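Local coordinates for hypothetical protein yiiM (Escherichia coli, PDB 1O65) that is of unknown function but carries a MOSC domain and may bind molybdenum and act as an oxidoreductase, at residues R177-T182 / L204-L209. Residues are numbered along the deposited sequence; the frame is centred on the assembly and turned at random.
Sequences RVSDVT and LSAAGL
Two loops meet side by side here: residues 177-182 run from strand 172-176 toward helix 183-191, while residues 204-209 link helix 197-204 to helix 211-223. Their backbones come nearest at Ser179 and Ala206, whose CA atoms lie 5.4 Å apart. The second loop reverses through a type II beta turn from Ala206 to Leu209, and Gly208 suits its third position because the positive phi of 74° comes easily without a side chain. A water joins the two main chains, donating to Val178 O at 2.6 Å and accepting from Ala207 N at 2.8 Å, so a polar group of each loop is satisfied by a shared partner.

The small side chains of Ser179, Ala206 and Ala207 suit the close approach of the two backbones. The CG1 branch of Val181 presses its tip against Ala206 CB at 3.4 Å, a tight methyl-to-methyl contact in the buried part of the interface. Nearer solvent, Val178 reaches across with CG2, which occupies the crowded position between its own N and carbonyl carbon, to touch Ala207 CB at 3.7 Å. Between them Ser179 turns CB toward Ala206, while its OG serves its own loop: it accepts a nearly straight bond from Val181 N (3.1 Å, 169°) and is also hydrogen-bonded to Met112 O. Serine thus combines a slim profile with a hydroxyl that braces the bend through its bond to Val181 N.

That bend is an ST turn, and just after it Thr182 N-caps helix 183-191. The contact thereby packs the link from the MOSC sheet against a helix-helix connection in the C-terminal three-helix domain of YiiM-like proteins.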
loop_
_atom_site.group_PDB
_atom_site.type_symbol
_atom_site.label_atom_id
_atom_site.label_comp_id
_atom_site.label_asym_id
_atom_site.label_seq_id
_atom_site.Cartn_x
_atom_site.Cartn_y
_atom_site.Cartn_z
ATOM N N ARG A 177 -16.969 2.598 -0.144
ATOM C CA ARG A 177 -16.197 3.243 -1.187
ATOM C C ARG A 177 -16.468 4.744 -1.012
ATOM O O ARG A 177 -17.596 5.127 -1.288
ATOM C CB ARG A 177 -16.508 2.841 -2.616
ATOM C CG ARG A 177 -15.714 3.757 -3.593
ATOM C CD ARG A 177 -15.092 2.937 -4.691
ATOM N NE ARG A 177 -14.341 1.792 -4.271
ATOM C CZ ARG A 177 -14.098 0.730 -5.032
ATOM N NH1 ARG A 177 -14.591 0.744 -6.256
ATOM N NH2 ARG A 177 -13.379 -0.289 -4.591
ATOM N N VAL A 178 -15.468 5.523 -0.556
ATOM C CA VAL A 178 -15.836 6.911 -0.208
ATOM C C VAL A 178 -15.019 7.982 -0.882
ATOM O O VAL A 178 -14.948 9.119 -0.392
ATOM C CB VAL A 178 -15.820 7.091 1.321
ATOM C CG1 VAL A 178 -16.970 6.311 1.983
ATOM C CG2 VAL A 178 -14.497 6.654 1.914
ATOM N N SER A 179 -14.357 7.638 -1.977
ATOM C CA SER A 179 -13.617 8.585 -2.786
ATOM C C SER A 179 -13.654 8.090 -4.240
ATOM O O SER A 179 -13.994 6.944 -4.487
ATOM C CB SER A 179 -12.170 8.698 -2.327
ATOM O OG SER A 179 -11.280 7.921 -3.111
ATOM N N ASP A 180 -13.259 8.924 -5.187
ATOM C CA ASP A 180 -13.180 8.494 -6.575
ATOM C C ASP A 180 -11.735 8.594 -7.045
ATOM O O ASP A 180 -11.458 8.874 -8.201
ATOM C CB ASP A 180 -14.115 9.233 -7.523
ATOM C CG ASP A 180 -13.684 10.673 -7.671
ATOM O OD1 ASP A 180 -12.937 11.115 -6.765
ATOM O OD2 ASP A 180 -14.073 11.298 -8.693
ATOM N N VAL A 181 -10.792 8.470 -6.091
ATOM C CA VAL A 181 -9.394 8.454 -6.526
ATOM C C VAL A 181 -8.813 7.091 -6.192
ATOM O O VAL A 181 -8.759 6.694 -5.037
ATOM C CB VAL A 181 -8.525 9.622 -6.118
ATOM C CG1 VAL A 181 -8.940 10.303 -4.842
ATOM C CG2 VAL A 181 -7.029 9.236 -6.050
ATOM N N THR A 182 -8.420 6.357 -7.213
ATOM C CA THR A 182 -7.812 5.047 -7.062
ATOM C C THR A 182 -6.362 5.232 -6.579
ATOM O O THR A 182 -5.767 6.295 -6.771
ATOM C CB THR A 182 -7.723 4.309 -8.410
ATOM O OG1 THR A 182 -6.886 5.061 -9.305
ATOM C CG2 THR A 182 -9.096 4.155 -9.075
ATOM N N LEU A 204 -5.857 15.606 -2.069
ATOM C CA LEU A 204 -6.042 16.036 -0.684
ATOM C C LEU A 204 -7.496 15.885 -0.247
ATOM O O LEU A 204 -7.733 15.884 0.962
ATOM C CB LEU A 204 -5.596 17.469 -0.452
ATOM C CG LEU A 204 -4.101 17.793 -0.424
ATOM C CD1 LEU A 204 -3.885 19.281 -0.667
ATOM C CD2 LEU A 204 -3.451 17.400 0.919
ATOM N N SER A 205 -8.447 15.698 -1.152
ATOM C CA SER A 205 -9.858 15.547 -0.879
ATOM C C SER A 205 -10.274 14.097 -0.638
ATOM O O SER A 205 -11.384 13.820 -0.184
ATOM C CB SER A 205 -10.687 16.096 -2.081
ATOM O OG SER A 205 -10.401 17.513 -2.180
ATOM N N ALA A 206 -9.445 13.155 -1.031
ATOM C CA ALA A 206 -9.746 11.750 -0.842
ATOM C C ALA A 206 -9.758 11.405 0.642
ATOM O O ALA A 206 -8.768 11.567 1.377
ATOM C CB ALA A 206 -8.699 10.884 -1.535
ATOM N N ALA A 207 -10.889 10.850 1.053
ATOM C CA ALA A 207 -11.051 10.402 2.424
ATOM C C ALA A 207 -9.909 9.442 2.811
ATOM O O ALA A 207 -9.325 8.805 1.939
ATOM C CB ALA A 207 -12.393 9.667 2.518
ATOM N N GLY A 208 -9.549 9.417 4.096
ATOM C CA GLY A 208 -8.579 8.507 4.645
ATOM C C GLY A 208 -7.107 8.706 4.376
ATOM O O GLY A 208 -6.266 7.880 4.760
ATOM N N LEU A 209 -6.723 9.739 3.644
ATOM C CA LEU A 209 -5.376 10.015 3.253
ATOM C C LEU A 209 -4.440 10.103 4.461
ATOM O O LEU A 209 -4.755 10.752 5.459
ATOM C CB LEU A 209 -5.305 11.311 2.418
ATOM C CG LEU A 209 -3.954 11.520 1.714
ATOM C CD1 LEU A 209 -3.695 10.386 0.717
ATOM C CD2 LEU A 209 -3.857 12.859 1.037
HETATM O O HOH W 1 -13.230 11.119 -0.468
#